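Local coordinates for periplasmic binding protein/LacI transcriptional regulator (Brachyspira murdochii, PDB 4KQC), which probably binds a carbohydrate as the solute-binding component of an ABC transporter, at residues Thr21-Ala26 and Ile37-Pro42; Pro273-Phe278 and Ile296-Lys301; Val10-Gly13 and Phe18-Thr21; Asp53-Glu58 and Ile66-Val71. One frame throughout, in Å; residues are numbered along the deposited sequence. Where two conformers were deposited one is given.

Interaction 1: residues Thr21-Ala26 and Ile37-Pro42; sequences TVRDGA and ISFVGP
Arg-23 lies along one face of the Phe-39 ring. Its CB stands over the ring centre, 3.8 Å from the centroid and 11° off the normal, which makes a CH-pi contact. The arginine CG is anti to the backbone N (chi1 -176°), and this lays CG and CD over the part of the ring nearest the strand. The chain then bends at chi3 and turns the guanidinium steeply against the ring plane. From there Arg-23 NH1 donates to a water at 2.7 Å, which sits in the guanidinium plane. The same water donates to Phe-39 O at 2.8 Å. One arginine thus packs on the side chain of Phe-39 and is bridged to its backbone. Val-22 comes to the ring edge, with CG1 3.9 Å from Phe-39 CZ. Ala-26 approaches obliquely, its CB 3.9 Å from Phe-39 CE2. The Ala-26 methyl also meets the strand further down, 3.8 Å from Ile-37 CD1.

Around this first shell, Val-9, Ser-11 and Phe-14 also touch Phe-39. Val-22 and Ala-26 also contact Pro-273 and Val-281 of helix 273-288. Backbone bonds to strand 6-10 hold Ser-38 and Val-40 in the sheet. The short helix and strand axes come within 10.1 Å and run nearly antiparallel, at 172°. This is the packing of a beta-alpha-beta crossover: strand 6-10, helix 18-33 and strand 36-40 at one edge of the parallel sheet, as in periplasmic binding proteins.

Interaction 2: residues Pro273-Phe278 and Ile296-Lys301; sequences PYSIGF and IDTGAK
Asp-297 OD1 accepts from Gly-299 N at 2.9 Å and so bends the chain round Thr-298, the residue that meets Ile-276 and Ser-275 of the helix. The donor comes from above the carboxylate plane, 36° out of it, and the N-H...O angle is only 136°. This is an Asx turn. Gly-299 follows it with a positive phi, a backbone shape that suits glycine. Thr-298 points its CB at the helix and splits its branches between two residues. Its OG1 lies between the backbone N and the carbonyl carbon (chi1 54°), which turns the hydroxyl to Ile-276. There OG1 is 3.3 Å from Ile-276 CG1, a close van der Waals contact and not a hydrogen bond. The two side chains cross at about a right angle. The methyl CG2 faces the preceding residue and stands 4.0 Å from Ser-275 O. A contact of CG2 with Ser-275 OG is less certain, since that serine has two conformers. An alanine in place of Thr-298 would take away both branches and would probably leave a gap beside Ile-276 CG1.

Thr-111 touches both Ile-276 and Thr-298 and rounds off the contact. Ile-296 and Thr-298 bond through the backbone to strand 105-110 and its last residue Ser-110, at the margin of the first sheet. Lys-301 bonds to Thr-270 in the second sheet. The 296-301 segment therefore passes from one lobe to the other beside the start of helix 273-288. That helix packs on helix 18-33 through Pro-273, Tyr-274 and Phe-278.

Interaction 3: residues Val10-Gly13 and Phe18-Thr21; sequences VSKG and FWVT
Gly-13 and Trp-19 bring the two backbones closest, with their CA atoms 6.7 Å apart. The 10-13 segment leaves strand 6-10 through an ST turn: Gly-13 N donates to Ser-11 OG at 3.0 Å, with an N-H...O angle of 161°. Gly-13 closes the turn with a positive phi, which is easy for glycine. Helix 18-33 then starts at Phe-18. Gly-13 O presses on the root of the indole, 3.1 Å from Trp-19 CB, a tight contact that comes in obliquely to the ring.

This is the loop at the C-terminal end of the first strand of a parallel sheet. In periplasmic binding proteins such loops face the cleft between the two lobes, where the ligand binds.

The Trp-19 CG is anti to the carbonyl carbon (chi1 -72°), which swings the indole to the 10-13 loop. There it lies between two side chains. Lys-12 CB sits over one face, 4.2 Å from the centroid of the six-membered ring, in a CH-pi contact. The extended lysine then runs off the ring, with CG 3.6 Å from Trp-19 CZ2. Its NZ is hydrogen-bonded to Ser-94 OG and makes a long, weak ion pair with Asp-93. Phe-18 CD1 lies against the opposite face, 3.6 Å above the ring plane. Ser-11 CB packs on the benzo part, 3.8 Å from Trp-19 CE3. Lys-12 N is buried by the tryptophan and has no hydrogen-bond partner, standing 3.9 Å from Trp-19 CZ3.

Interaction 4: residues Asp53-Glu58 and Ile66-Val71; sequences DLLDSE and IAFAAV
The Phe-68 ring has Leu-55 CD2 on one face and the backbone N of Ala-70 on the other. The leucine methyl makes a CH-pi contact, 3.9 Å from the ring centroid and 19° off the normal. It sits toward the rim, 3.7 Å from Phe-68 CE2. Ala-70 N lies 3.9 Å above the plane on the opposite side, also toward the rim, as the chain runs on from the strand. The ring of Phe-75 forms an edge-to-face pair with Phe-68.

Leu-55 uses both methyls. With its CG anti to the backbone N (chi1 180°), the isobutyl group reaches out from the helix to the sheet. CD2 goes to the ring, and CD1 stands 4.1 Å from Ile-66 CG2. Ile-66 and Phe-68 are two residues apart on the strand and point to the same side, so one leucine spans both. An alanine in place of Phe-68 would take the aromatic face from Leu-55 CD2 and would probably open a gap between helix and strand.

The contact is apolar and buried. Val-10 of the neighbouring strand touches both Leu-55 and Phe-68, and Gln-78 of helix 76-84 also reaches Leu-55. The contact packs a helix on the parallel sheet within a beta-alpha-beta crossover: helix 48-60 leads from strand 36-40 past strand 6-10 to strand 66-68, in the alpha/beta fold of periplasmic binding proteins.

How the interactions relate
The chain first meets itself in interaction 3, which closes the short loop between strand 6-10 and helix 18-33. Interaction 1 begins on that helix, sharing Thr-21, and closes the helix-to-strand connection to strand 36-40. Interaction 4 then closes the passage from helix 48-60 to strand 66-68. Interaction 2, after the chain has visited the second lobe, closes the passage from helix 273-288 to strand 296-297. The contacts follow in series; none nests or crosses. Interactions 1 and 4 lie on opposite faces of the first sheet, with strand 6-10 between strands 36-40 and 66-68. Interaction 2 touches interactions 1 and 3 through Pro-273 and Tyr-274, but not interaction 4, and its 296-301 segment leads to the second sheet.

Interaction 1: residues Thr21-Ala26 and Ile37-Pro42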
loop_
_atom_site.group_PDB
_atom_site.type_symbol
_atom_site.label_atom_id
_atom_site.label_comp_id
_atom_site.label_asym_id
_atom_site.label_seq_id
_atom_site.Cartn_x
_atom_site.Cartn_y
_atom_site.Cartn_z
ATOM N N THR A 21 -9.522 -3.806 -10.722
ATOM C CA THR A 21 -8.709 -4.961 -11.017
ATOM C C THR A 21 -8.847 -6.116 -9.971
ATOM O O THR A 21 -8.863 -7.306 -10.332
ATOM C CB THR A 21 -7.250 -4.561 -11.171
ATOM O OG1 THR A 21 -7.172 -3.518 -12.187
ATOM C CG2 THR A 21 -6.442 -5.755 -11.549
ATOM N N VAL A 22 -8.992 -5.758 -8.714
ATOM C CA VAL A 22 -9.240 -6.723 -7.686
ATOM C C VAL A 22 -10.549 -7.434 -8.019
ATOM O O VAL A 22 -10.623 -8.640 -7.872
ATOM C CB VAL A 22 -9.356 -6.080 -6.288
ATOM C CG1 VAL A 22 -9.752 -7.096 -5.235
ATOM C CG2 VAL A 22 -8.063 -5.364 -5.868
ATOM N N ARG A 23 -11.580 -6.670 -8.363
ATOM C CA ARG A 23 -12.860 -7.285 -8.730
ATOM C C ARG A 23 -12.701 -8.260 -9.850
ATOM O O ARG A 23 -13.301 -9.353 -9.801
ATOM C CB ARG A 23 -13.970 -6.289 -9.047
ATOM C CG ARG A 23 -15.324 -6.930 -9.334
ATOM C CD ARG A 23 -16.435 -5.900 -9.413
ATOM N NE ARG A 23 -16.292 -4.994 -10.525
ATOM C CZ ARG A 23 -17.184 -4.089 -10.910
ATOM N NH1 ARG A 23 -18.286 -3.880 -10.206
ATOM N NH2 ARG A 23 -16.962 -3.383 -12.018
ATOM N N ASP A 24 -11.920 -7.893 -10.867
ATOM C CA ASP A 24 -11.700 -8.818 -11.990
ATOM C C ASP A 24 -11.130 -10.163 -11.503
ATOM O O ASP A 24 -11.568 -11.238 -11.997
ATOM C CB ASP A 24 -10.718 -8.252 -13.002
ATOM C CG ASP A 24 -11.268 -7.035 -13.770
ATOM O OD1 ASP A 24 -12.512 -6.902 -13.907
ATOM O OD2 ASP A 24 -10.407 -6.251 -14.246
ATOM N N GLY A 25 -10.164 -10.100 -10.588
ATOM C CA GLY A 25 -9.525 -11.271 -10.035
ATOM C C GLY A 25 -10.505 -12.128 -9.252
ATOM O O GLY A 25 -10.623 -13.353 -9.412
ATOM N N ALA A 26 -11.296 -11.440 -8.429
ATOM C CA ALA A 26 -12.333 -12.091 -7.650
ATOM C C ALA A 26 -13.383 -12.786 -8.497
ATOM O O ALA A 26 -13.751 -13.915 -8.221
ATOM C CB ALA A 26 -13.024 -11.063 -6.730
ATOM N N ILE A 37 -20.500 -14.465 -6.341
ATOM C CA ILE A 37 -20.067 -13.516 -5.343
ATOM C C ILE A 37 -20.825 -12.197 -5.426
ATOM O O ILE A 37 -21.338 -11.811 -6.485
ATOM C CB ILE A 37 -18.547 -13.210 -5.419
ATOM C CG1 ILE A 37 -18.155 -12.490 -6.718
ATOM C CG2 ILE A 37 -17.739 -14.474 -5.123
ATOM C CD1 ILE A 37 -16.705 -12.010 -6.733
ATOM N N SER A 38 -20.924 -11.528 -4.291
ATOM C CA SER A 38 -21.202 -10.127 -4.205
ATOM C C SER A 38 -19.868 -9.391 -4.148
ATOM O O SER A 38 -18.848 -9.965 -3.728
ATOM C CB SER A 38 -22.095 -9.853 -2.965
ATOM O OG SER A 38 -21.306 -9.981 -1.765
ATOM N N PHE A 39 -19.765 -8.191 -4.675
ATOM C CA PHE A 39 -18.509 -7.442 -4.543
ATOM C C PHE A 39 -18.909 -6.023 -4.206
ATOM O O PHE A 39 -19.289 -5.283 -5.084
ATOM C CB PHE A 39 -17.644 -7.510 -5.815
ATOM C CG PHE A 39 -16.205 -7.038 -5.598
ATOM C CD1 PHE A 39 -15.864 -5.684 -5.653
ATOM C CD2 PHE A 39 -15.205 -7.965 -5.390
ATOM C CE1 PHE A 39 -14.548 -5.281 -5.481
ATOM C CE2 PHE A 39 -13.886 -7.577 -5.145
ATOM C CZ PHE A 39 -13.547 -6.219 -5.211
ATOM N N VAL A 40 -18.948 -5.706 -2.919
ATOM C CA VAL A 40 -19.633 -4.531 -2.442
ATOM C C VAL A 40 -18.709 -3.668 -1.602
ATOM O O VAL A 40 -18.039 -4.166 -0.672
ATOM C CB VAL A 40 -20.910 -4.852 -1.589
ATOM C CG1 VAL A 40 -21.902 -5.553 -2.458
ATOM C CG2 VAL A 40 -20.638 -5.658 -0.316
ATOM N N GLY A 41 -18.790 -2.352 -1.811
ATOM C CA GLY A 41 -17.948 -1.456 -1.010
ATOM C C GLY A 41 -18.489 -0.044 -0.981
ATOM O O GLY A 41 -19.406 0.304 -1.737
ATOM N N PRO A 42 -17.917 0.786 -0.109
ATOM C CA PRO A 42 -18.356 2.184 0.070
ATOM C C PRO A 42 -17.995 3.053 -1.079
ATOM O O PRO A 42 -17.081 2.730 -1.831
ATOM C CB PRO A 42 -17.661 2.586 1.353
ATOM C CG PRO A 42 -16.403 1.816 1.331
ATOM C CD PRO A 42 -16.818 0.489 0.834
HETATM O O HOH W 1 -19.210 -4.474 -7.721
#

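Interaction 2: residues Pro273-Phe278 and Ile296-Lys301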
loop_
_atom_site.group_PDB
_atom_site.type_symbol
_atom_site.label_atom_id
_atom_site.label_comp_id
_atom_site.label_asym_id
_atom_site.label_seq_id
_atom_site.Cartn_x
_atom_site.Cartn_y
_atom_site.Cartn_z
ATOM N N PRO A 273 -3.086 -6.437 -7.730
ATOM C CA PRO A 273 -4.510 -6.428 -7.344
ATOM C C PRO A 273 -5.315 -7.596 -7.896
ATOM O O PRO A 273 -6.144 -8.181 -7.167
ATOM C CB PRO A 273 -5.009 -5.086 -7.875
ATOM C CG PRO A 273 -4.000 -4.649 -8.904
ATOM C CD PRO A 273 -2.695 -5.164 -8.379
ATOM N N TYR A 274 -5.058 -8.023 -9.134
ATOM C CA TYR A 274 -5.782 -9.160 -9.637
ATOM C C TYR A 274 -5.606 -10.412 -8.781
ATOM O O TYR A 274 -6.557 -11.130 -8.465
ATOM C CB TYR A 274 -5.369 -9.450 -11.058
ATOM C CG TYR A 274 -6.167 -10.520 -11.715
ATOM C CD1 TYR A 274 -5.830 -11.869 -11.539
ATOM C CD2 TYR A 274 -7.182 -10.196 -12.613
ATOM C CE1 TYR A 274 -6.549 -12.867 -12.224
ATOM C CE2 TYR A 274 -7.880 -11.178 -13.307
ATOM C CZ TYR A 274 -7.552 -12.514 -13.096
ATOM O OH TYR A 274 -8.222 -13.575 -13.741
ATOM N N SER A 275 -4.368 -10.692 -8.419
ATOM C CA SER A 275 -4.063 -11.813 -7.555
ATOM C C SER A 275 -4.656 -11.697 -6.179
ATOM O O SER A 275 -5.086 -12.691 -5.611
ATOM C CB SER A 275 -2.554 -11.994 -7.429
ATOM O OG SER A 275 -2.272 -13.241 -6.806
ATOM N N ILE A 276 -4.678 -10.480 -5.641
ATOM C CA ILE A 276 -5.328 -10.241 -4.351
ATOM C C ILE A 276 -6.766 -10.678 -4.446
ATOM O O ILE A 276 -7.256 -11.410 -3.607
ATOM C CB ILE A 276 -5.179 -8.801 -3.933
ATOM C CG1 ILE A 276 -3.714 -8.512 -3.569
ATOM C CG2 ILE A 276 -6.081 -8.461 -2.791
ATOM C CD1 ILE A 276 -3.363 -7.046 -3.442
ATOM N N GLY A 277 -7.460 -10.262 -5.458
ATOM C CA GLY A 277 -8.861 -10.660 -5.576
ATOM C C GLY A 277 -9.050 -12.128 -5.883
ATOM O O GLY A 277 -9.911 -12.787 -5.317
ATOM N N PHE A 278 -8.238 -12.674 -6.759
ATOM C CA PHE A 278 -8.372 -14.070 -7.135
ATOM C C PHE A 278 -8.125 -14.968 -5.903
ATOM O O PHE A 278 -8.885 -15.929 -5.629
ATOM C CB PHE A 278 -7.413 -14.398 -8.269
ATOM C CG PHE A 278 -7.652 -15.719 -8.873
ATOM C CD1 PHE A 278 -7.167 -16.869 -8.286
ATOM C CD2 PHE A 278 -8.333 -15.810 -10.056
ATOM C CE1 PHE A 278 -7.375 -18.105 -8.849
ATOM C CE2 PHE A 278 -8.577 -17.056 -10.615
ATOM C CZ PHE A 278 -8.108 -18.200 -9.990
ATOM N N ILE A 296 -1.795 -15.993 2.318
ATOM C CA ILE A 296 -1.168 -15.958 1.013
ATOM C C ILE A 296 -0.521 -14.605 0.803
ATOM O O ILE A 296 -1.155 -13.551 0.989
ATOM C CB ILE A 296 -2.192 -16.232 -0.068
ATOM C CG1 ILE A 296 -2.772 -17.648 0.138
ATOM C CG2 ILE A 296 -1.553 -16.032 -1.402
ATOM C CD1 ILE A 296 -3.765 -18.027 -0.864
ATOM N N ASP A 297 0.750 -14.611 0.394
ATOM C CA ASP A 297 1.493 -13.376 0.111
ATOM C C ASP A 297 1.437 -13.164 -1.380
ATOM O O ASP A 297 2.011 -13.967 -2.151
ATOM C CB ASP A 297 2.928 -13.599 0.592
ATOM C CG ASP A 297 3.846 -12.412 0.348
ATOM O OD1 ASP A 297 3.432 -11.403 -0.289
ATOM O OD2 ASP A 297 5.057 -12.546 0.764
ATOM N N THR A 298 0.787 -12.101 -1.837
ATOM C CA THR A 298 0.683 -11.833 -3.255
ATOM C C THR A 298 1.854 -10.983 -3.803
ATOM O O THR A 298 1.933 -10.738 -5.014
ATOM C CB THR A 298 -0.697 -11.228 -3.592
ATOM O OG1 THR A 298 -0.926 -10.093 -2.771
ATOM C CG2 THR A 298 -1.833 -12.256 -3.326
ATOM N N GLY A 299 2.717 -10.491 -2.928
ATOM C CA GLY A 299 3.950 -9.854 -3.357
ATOM C C GLY A 299 3.885 -8.463 -3.904
ATOM O O GLY A 299 2.833 -7.840 -3.826
ATOM N N ALA A 300 5.010 -7.945 -4.367
ATOM C CA ALA A 300 5.093 -6.614 -4.880
ATOM C C ALA A 300 6.262 -6.543 -5.831
ATOM O O ALA A 300 7.132 -7.393 -5.749
ATOM C CB ALA A 300 5.240 -5.627 -3.734
ATOM N N LYS A 301 6.218 -5.594 -6.773
ATOM C CA LYS A 301 7.235 -5.494 -7.810
ATOM C C LYS A 301 7.636 -4.030 -7.978
ATOM O O LYS A 301 6.764 -3.120 -7.900
ATOM C CB LYS A 301 6.722 -5.984 -9.155
ATOM C CG LYS A 301 6.550 -7.486 -9.309
ATOM C CD LYS A 301 6.234 -7.760 -10.777
ATOM C CE LYS A 301 6.132 -9.228 -11.122
ATOM N NZ LYS A 301 7.270 -9.969 -10.552
#

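Interaction 3: residues Val10-Gly13 and Phe18-Thr21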
loop_
_atom_site.group_PDB
_atom_site.type_symbol
_atom_site.label_atom_id
_atom_site.label_comp_id
_atom_site.label_asym_id
_atom_site.label_seq_id
_atom_site.Cartn_x
_atom_site.Cartn_y
_atom_site.Cartn_z
ATOM N N VAL A 10 -16.640 -8.026 0.619
ATOM C CA VAL A 10 -16.821 -6.644 1.024
ATOM C C VAL A 10 -15.497 -5.941 0.857
ATOM O O VAL A 10 -14.540 -6.252 1.555
ATOM C CB VAL A 10 -17.376 -6.581 2.453
ATOM C CG1 VAL A 10 -17.485 -5.134 2.889
ATOM C CG2 VAL A 10 -18.701 -7.330 2.546
ATOM N N SER A 11 -15.445 -5.038 -0.119
ATOM C CA SER A 11 -14.237 -4.440 -0.598
ATOM C C SER A 11 -14.115 -3.010 -0.070
ATOM O O SER A 11 -15.071 -2.504 0.602
ATOM C CB SER A 11 -14.310 -4.346 -2.144
ATOM O OG SER A 11 -15.257 -3.341 -2.523
ATOM N N LYS A 12 -13.072 -2.299 -0.439
ATOM C CA LYS A 12 -12.991 -0.845 -0.075
ATOM C C LYS A 12 -13.688 0.098 -1.058
ATOM O O LYS A 12 -13.631 1.326 -0.915
ATOM C CB LYS A 12 -11.539 -0.431 0.098
ATOM C CG LYS A 12 -10.759 -1.203 1.172
ATOM C CD LYS A 12 -9.450 -0.526 1.505
ATOM C CE LYS A 12 -8.581 -1.416 2.383
ATOM N NZ LYS A 12 -7.387 -0.675 2.831
ATOM N N GLY A 13 -14.444 -0.453 -2.004
ATOM C CA GLY A 13 -15.058 0.347 -3.044
ATOM C C GLY A 13 -14.121 0.820 -4.115
ATOM O O GLY A 13 -12.960 0.409 -4.158
ATOM N N PHE A 18 -7.514 0.612 -8.651
ATOM C CA PHE A 18 -6.951 -0.656 -8.145
ATOM C C PHE A 18 -8.067 -1.666 -7.940
ATOM O O PHE A 18 -7.924 -2.816 -8.262
ATOM C CB PHE A 18 -6.285 -0.295 -6.829
ATOM C CG PHE A 18 -5.649 -1.438 -6.050
ATOM C CD1 PHE A 18 -6.360 -2.165 -5.116
ATOM C CD2 PHE A 18 -4.275 -1.721 -6.195
ATOM C CE1 PHE A 18 -5.739 -3.090 -4.294
ATOM C CE2 PHE A 18 -3.664 -2.691 -5.380
ATOM C CZ PHE A 18 -4.397 -3.391 -4.468
ATOM N N TRP A 19 -9.175 -1.227 -7.337
ATOM C CA TRP A 19 -10.238 -2.121 -6.929
ATOM C C TRP A 19 -11.064 -2.690 -8.092
ATOM O O TRP A 19 -11.676 -3.764 -7.943
ATOM C CB TRP A 19 -11.125 -1.464 -5.825
ATOM C CG TRP A 19 -10.368 -1.410 -4.568
ATOM C CD1 TRP A 19 -9.572 -0.422 -4.136
ATOM C CD2 TRP A 19 -10.236 -2.468 -3.625
ATOM N NE1 TRP A 19 -8.967 -0.768 -2.960
ATOM C CE2 TRP A 19 -9.352 -2.032 -2.629
ATOM C CE3 TRP A 19 -10.825 -3.719 -3.502
ATOM C CZ2 TRP A 19 -9.001 -2.819 -1.537
ATOM C CZ3 TRP A 19 -10.455 -4.486 -2.374
ATOM C CH2 TRP A 19 -9.565 -4.011 -1.434
ATOM N N VAL A 20 -11.027 -2.048 -9.264
ATOM C CA VAL A 20 -11.616 -2.626 -10.458
ATOM C C VAL A 20 -10.842 -3.908 -10.841
ATOM O O VAL A 20 -11.399 -4.974 -11.162
ATOM C CB VAL A 20 -11.584 -1.597 -11.581
ATOM C CG1 VAL A 20 -12.058 -2.176 -12.895
ATOM C CG2 VAL A 20 -12.473 -0.428 -11.191
ATOM N N THR A 21 -9.522 -3.806 -10.722
ATOM C CA THR A 21 -8.709 -4.961 -11.017
ATOM C C THR A 21 -8.847 -6.116 -9.971
ATOM O O THR A 21 -8.863 -7.306 -10.332
ATOM C CB THR A 21 -7.250 -4.561 -11.171
ATOM O OG1 THR A 21 -7.172 -3.518 -12.187
ATOM C CG2 THR A 21 -6.442 -5.755 -11.549
#

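Interaction 4: residues Asp53-Glu58 and Ile66-Val71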
loop_
_atom_site.group_PDB
_atom_site.type_symbol
_atom_site.label_atom_id
_atom_site.label_comp_id
_atom_site.label_asym_id
_atom_site.label_seq_id
_atom_site.Cartn_x
_atom_site.Cartn_y
_atom_site.Cartn_z
ATOM N N ASP A 53 -22.500 -1.117 7.364
ATOM C CA ASP A 53 -23.846 -1.530 6.949
ATOM C C ASP A 53 -23.866 -2.580 5.890
ATOM O O ASP A 53 -24.693 -3.520 5.933
ATOM C CB ASP A 53 -24.616 -0.333 6.369
ATOM C CG ASP A 53 -24.942 0.802 7.406
ATOM O OD1 ASP A 53 -25.027 0.518 8.625
ATOM O OD2 ASP A 53 -25.222 1.952 6.967
ATOM N N LEU A 54 -22.969 -2.428 4.894
ATOM C CA LEU A 54 -22.877 -3.409 3.813
ATOM C C LEU A 54 -22.423 -4.775 4.367
ATOM O O LEU A 54 -22.963 -5.795 3.960
ATOM C CB LEU A 54 -21.933 -2.914 2.711
ATOM C CG LEU A 54 -22.464 -1.724 1.853
ATOM C CD1 LEU A 54 -21.331 -1.165 0.999
ATOM C CD2 LEU A 54 -23.619 -2.206 1.014
ATOM N N LEU A 55 -21.418 -4.765 5.245
ATOM C CA LEU A 55 -20.975 -6.014 5.889
ATOM C C LEU A 55 -22.149 -6.670 6.679
ATOM O O LEU A 55 -22.400 -7.882 6.540
ATOM C CB LEU A 55 -19.758 -5.737 6.757
ATOM C CG LEU A 55 -19.202 -6.963 7.493
ATOM C CD1 LEU A 55 -18.853 -8.113 6.537
ATOM C CD2 LEU A 55 -17.974 -6.514 8.231
ATOM N N ASP A 56 -22.892 -5.887 7.461
ATOM C CA ASP A 56 -24.058 -6.433 8.108
ATOM C C ASP A 56 -25.072 -7.046 7.188
ATOM O O ASP A 56 -25.603 -8.127 7.483
ATOM C CB ASP A 56 -24.752 -5.341 8.900
ATOM C CG ASP A 56 -24.052 -5.099 10.272
ATOM O OD1 ASP A 56 -23.515 -6.072 10.850
ATOM O OD2 ASP A 56 -24.105 -3.967 10.803
ATOM N N SER A 57 -25.399 -6.316 6.120
ATOM C CA SER A 57 -26.319 -6.806 5.115
ATOM C C SER A 57 -25.877 -8.144 4.506
ATOM O O SER A 57 -26.678 -9.050 4.317
ATOM C CB SER A 57 -26.550 -5.692 4.064
ATOM O OG SER A 57 -27.324 -4.605 4.637
ATOM N N GLU A 58 -24.581 -8.308 4.243
ATOM C CA GLU A 58 -24.062 -9.521 3.697
ATOM C C GLU A 58 -24.090 -10.664 4.749
ATOM O O GLU A 58 -24.383 -11.804 4.397
ATOM C CB GLU A 58 -22.625 -9.292 3.167
ATOM C CG GLU A 58 -22.563 -8.430 1.918
ATOM C CD GLU A 58 -23.350 -9.026 0.748
ATOM O OE1 GLU A 58 -23.122 -10.190 0.439
ATOM O OE2 GLU A 58 -24.297 -8.394 0.179
ATOM N N ILE A 66 -17.153 -15.186 3.837
ATOM C CA ILE A 66 -17.009 -13.753 3.633
ATOM C C ILE A 66 -15.538 -13.464 3.452
ATOM O O ILE A 66 -14.729 -13.935 4.260
ATOM C CB ILE A 66 -17.500 -12.963 4.851
ATOM C CG1 ILE A 66 -19.026 -13.171 4.996
ATOM C CG2 ILE A 66 -17.222 -11.453 4.772
ATOM C CD1 ILE A 66 -19.578 -12.696 6.337
ATOM N N ALA A 67 -15.228 -12.660 2.445
ATOM C CA ALA A 67 -13.895 -12.038 2.307
ATOM C C ALA A 67 -14.064 -10.567 2.548
ATOM O O ALA A 67 -15.006 -9.926 1.988
ATOM C CB ALA A 67 -13.300 -12.305 0.934
ATOM N N PHE A 68 -13.163 -9.977 3.321
ATOM C CA PHE A 68 -13.317 -8.623 3.825
ATOM C C PHE A 68 -12.023 -7.808 3.819
ATOM O O PHE A 68 -10.973 -8.324 4.298
ATOM C CB PHE A 68 -13.889 -8.697 5.260
ATOM C CG PHE A 68 -14.181 -7.291 5.922
ATOM C CD1 PHE A 68 -14.692 -6.218 5.186
ATOM C CD2 PHE A 68 -13.970 -7.081 7.300
ATOM C CE1 PHE A 68 -15.009 -5.004 5.763
ATOM C CE2 PHE A 68 -14.304 -5.850 7.894
ATOM C CZ PHE A 68 -14.793 -4.794 7.131
ATOM N N ALA A 69 -12.092 -6.587 3.272
ATOM C CA ALA A 69 -10.978 -5.599 3.348
ATOM C C ALA A 69 -11.550 -4.379 4.007
ATOM O O ALA A 69 -12.286 -3.657 3.338
ATOM C CB ALA A 69 -10.500 -5.229 1.960
ATOM N N ALA A 70 -11.172 -4.136 5.255
ATOM C CA ALA A 70 -11.815 -3.078 6.084
ATOM C C ALA A 70 -11.218 -1.705 5.703
ATOM O O ALA A 70 -10.000 -1.578 5.591
ATOM C CB ALA A 70 -11.587 -3.331 7.539
ATOM N N VAL A 71 -12.069 -0.707 5.518
ATOM C CA VAL A 71 -11.619 0.682 5.504
ATOM C C VAL A 71 -11.321 1.040 6.980
ATOM O O VAL A 71 -11.533 0.218 7.897
ATOM C CB VAL A 71 -12.632 1.628 4.831
ATOM C CG1 VAL A 71 -12.818 1.282 3.337
ATOM C CG2 VAL A 71 -13.928 1.730 5.606
#